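Local coordinates for putative dioxygenase (Nostoc punctiforme, PDB 2PEB), which probably acts as a metal-dependent dioxygenase of the Dopa 4,5-dioxygenase family and binds a zinc ion, at residues His15-Ala20 against Asp81-Pro86. Sequence-based numbering, arbitrary orientation.
Sequences HVYFDA and DILVHP. With ZN (zinc ion), chain C.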
loop_
_atom_site.group_PDB
_atom_site.type_symbol
_atom_site.label_atom_id
_atom_site.label_comp_id
_atom_site.label_asym_id
_atom_site.label_seq_id
_atom_site.Cartn_x
_atom_site.Cartn_y
_atom_site.Cartn_z
ATOM N N HIS A 15 -3.996 -10.186 -2.008
ATOM C CA HIS A 15 -4.599 -11.211 -1.137
ATOM C C HIS A 15 -5.636 -10.486 -0.264
ATOM O O HIS A 15 -5.297 -9.599 0.529
ATOM C CB HIS A 15 -3.528 -11.984 -0.344
ATOM C CG HIS A 15 -2.619 -12.798 -1.237
ATOM N ND1 HIS A 15 -2.908 -14.111 -1.564
ATOM C CD2 HIS A 15 -1.466 -12.501 -1.885
ATOM C CE1 HIS A 15 -2.004 -14.574 -2.394
ATOM N NE2 HIS A 15 -1.085 -13.647 -2.566
ATOM N N VAL A 16 -6.905 -10.808 -0.488
ATOM C CA VAL A 16 -8.020 -10.178 0.205
ATOM C C VAL A 16 -8.451 -11.126 1.288
ATOM O O VAL A 16 -8.956 -12.239 1.017
ATOM C CB VAL A 16 -9.181 -9.877 -0.771
ATOM C CG1 VAL A 16 -10.325 -9.194 -0.035
ATOM C CG2 VAL A 16 -8.720 -9.017 -1.966
ATOM N N TYR A 17 -8.180 -10.739 2.533
ATOM C CA TYR A 17 -8.499 -11.536 3.689
ATOM C C TYR A 17 -9.937 -11.322 4.153
ATOM O O TYR A 17 -10.513 -10.230 4.012
ATOM C CB TYR A 17 -7.496 -11.271 4.823
ATOM C CG TYR A 17 -6.093 -11.586 4.381
ATOM C CD1 TYR A 17 -5.611 -12.877 4.469
ATOM C CD2 TYR A 17 -5.245 -10.601 3.835
ATOM C CE1 TYR A 17 -4.345 -13.206 4.015
ATOM C CE2 TYR A 17 -3.943 -10.922 3.401
ATOM C CZ TYR A 17 -3.509 -12.241 3.507
ATOM O OH TYR A 17 -2.274 -12.629 3.066
ATOM N N PHE A 18 -10.505 -12.372 4.721
ATOM C CA PHE A 18 -11.863 -12.286 5.243
ATOM C C PHE A 18 -12.113 -13.356 6.296
ATOM O O PHE A 18 -11.349 -14.296 6.463
ATOM C CB PHE A 18 -12.882 -12.425 4.092
ATOM C CG PHE A 18 -12.773 -13.728 3.372
ATOM C CD1 PHE A 18 -13.449 -14.852 3.835
ATOM C CD2 PHE A 18 -11.904 -13.854 2.279
ATOM C CE1 PHE A 18 -13.300 -16.060 3.216
ATOM C CE2 PHE A 18 -11.750 -15.068 1.670
ATOM C CZ PHE A 18 -12.440 -16.161 2.123
ATOM N N ASP A 19 -13.223 -13.207 7.002
ATOM C CA ASP A 19 -13.732 -14.287 7.854
ATOM C C ASP A 19 -15.214 -14.445 7.552
ATOM O O ASP A 19 -15.733 -13.745 6.689
ATOM C CB ASP A 19 -13.436 -14.031 9.334
ATOM C CG ASP A 19 -13.981 -12.720 9.834
ATOM O OD1 ASP A 19 -14.926 -12.176 9.252
ATOM O OD2 ASP A 19 -13.451 -12.219 10.843
ATOM N N ALA A 20 -15.893 -15.355 8.249
ATOM C CA ALA A 20 -17.338 -15.566 8.040
ATOM C C ALA A 20 -18.126 -14.266 8.058
ATOM O O ALA A 20 -19.009 -14.084 7.235
ATOM C CB ALA A 20 -17.904 -16.517 9.092
ATOM N N ASP A 81 -8.891 -6.257 5.130
ATOM C CA ASP A 81 -7.436 -6.126 5.098
ATOM C C ASP A 81 -6.932 -6.812 3.841
ATOM O O ASP A 81 -7.400 -7.932 3.505
ATOM C CB ASP A 81 -6.803 -6.755 6.334
ATOM C CG ASP A 81 -7.365 -6.177 7.628
ATOM O OD1 ASP A 81 -7.513 -4.932 7.690
ATOM O OD2 ASP A 81 -7.688 -6.936 8.581
ATOM N N ILE A 82 -5.996 -6.159 3.158
ATOM C CA ILE A 82 -5.531 -6.576 1.855
ATOM C C ILE A 82 -4.035 -6.374 1.755
ATOM O O ILE A 82 -3.497 -5.299 1.931
ATOM C CB ILE A 82 -6.251 -5.812 0.702
ATOM C CG1 ILE A 82 -7.745 -6.015 0.761
ATOM C CG2 ILE A 82 -5.815 -6.261 -0.647
ATOM C CD1 ILE A 82 -8.467 -5.188 -0.245
ATOM N N LEU A 83 -3.354 -7.483 1.546
ATOM C CA LEU A 83 -1.985 -7.501 1.153
ATOM C C LEU A 83 -1.799 -7.369 -0.345
ATOM O O LEU A 83 -2.408 -8.104 -1.133
ATOM C CB LEU A 83 -1.391 -8.833 1.575
ATOM C CG LEU A 83 0.048 -9.102 1.136
ATOM C CD1 LEU A 83 1.014 -8.184 1.899
ATOM C CD2 LEU A 83 0.458 -10.573 1.382
ATOM N N VAL A 84 -0.965 -6.446 -0.771
ATOM C CA VAL A 84 -0.526 -6.399 -2.154
ATOM C C VAL A 84 0.998 -6.593 -2.238
ATOM O O VAL A 84 1.741 -5.926 -1.578
ATOM C CB VAL A 84 -0.922 -5.094 -2.889
ATOM C CG1 VAL A 84 -0.405 -5.121 -4.379
ATOM C CG2 VAL A 84 -2.462 -4.844 -2.798
ATOM N N HIS A 85 1.439 -7.552 -3.037
ATOM C CA HIS A 85 2.842 -7.853 -3.157
ATOM C C HIS A 85 3.207 -7.972 -4.621
ATOM O O HIS A 85 2.387 -8.343 -5.446
ATOM C CB HIS A 85 3.281 -9.072 -2.305
ATOM C CG HIS A 85 2.854 -10.406 -2.837
ATOM N ND1 HIS A 85 3.474 -10.992 -3.916
ATOM C CD2 HIS A 85 1.904 -11.288 -2.428
ATOM C CE1 HIS A 85 2.885 -12.153 -4.187
ATOM N NE2 HIS A 85 1.940 -12.364 -3.291
ATOM N N PRO A 86 4.438 -7.599 -4.945
ATOM C CA PRO A 86 4.960 -7.778 -6.280
ATOM C C PRO A 86 5.399 -9.196 -6.482
ATOM O O PRO A 86 5.465 -9.976 -5.519
ATOM C CB PRO A 86 6.148 -6.833 -6.304
ATOM C CG PRO A 86 6.625 -6.860 -4.894
ATOM C CD PRO A 86 5.466 -6.985 -4.055
HETATM ZN ZN ZN C . 0.387 -13.846 -3.727
HETATM O O HOH W 1 -10.194 -8.597 6.075
#
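His15 and Leu83 form a hydrogen-bonded antiparallel pair: His15 N donates to Leu83 O (2.8 Å), and Leu83 N returns a more bent bond to His15 O, with 137° at the hydrogen. The neighbouring Val16 and Ile82 make the non-hydrogen-bonded pair, where Ile82 CA sends a C-H...O contact to His15 O. Tyr17 N then reaches Asp81 O at 3.1 Å, and the return link between these two residues runs through a water, which accepts from Asp81 N and donates to Tyr17 O.

On one face of the sheet, Val16 and Ile82 lie side by side, CG1 to CG1 at 4.2 Å. On the other, the Tyr17 ring turns its edge to the partner strand, CE2 standing 3.8 Å from Leu83 CB, while its OH, near Leu83 CD2, hydrogen-bonds His52. His15 and His85 meet rim to rim, with ring planes 15° apart. Their NE2 atoms converge on the zinc ion, at 1.9 Å from His15 and 2.2 Å from His85, so shared coordination explains their proximity. His85 ND1 donates to Pro86 O at 2.8 Å within its ring plane, a bond that together with the NE2-zinc bond restrains the ring's rotation.

With His13 as third protein ligand, adjacent central strands of the antiparallel sheet thus build a three-histidine zinc site, consistent with the active site of a putative dioxygenase.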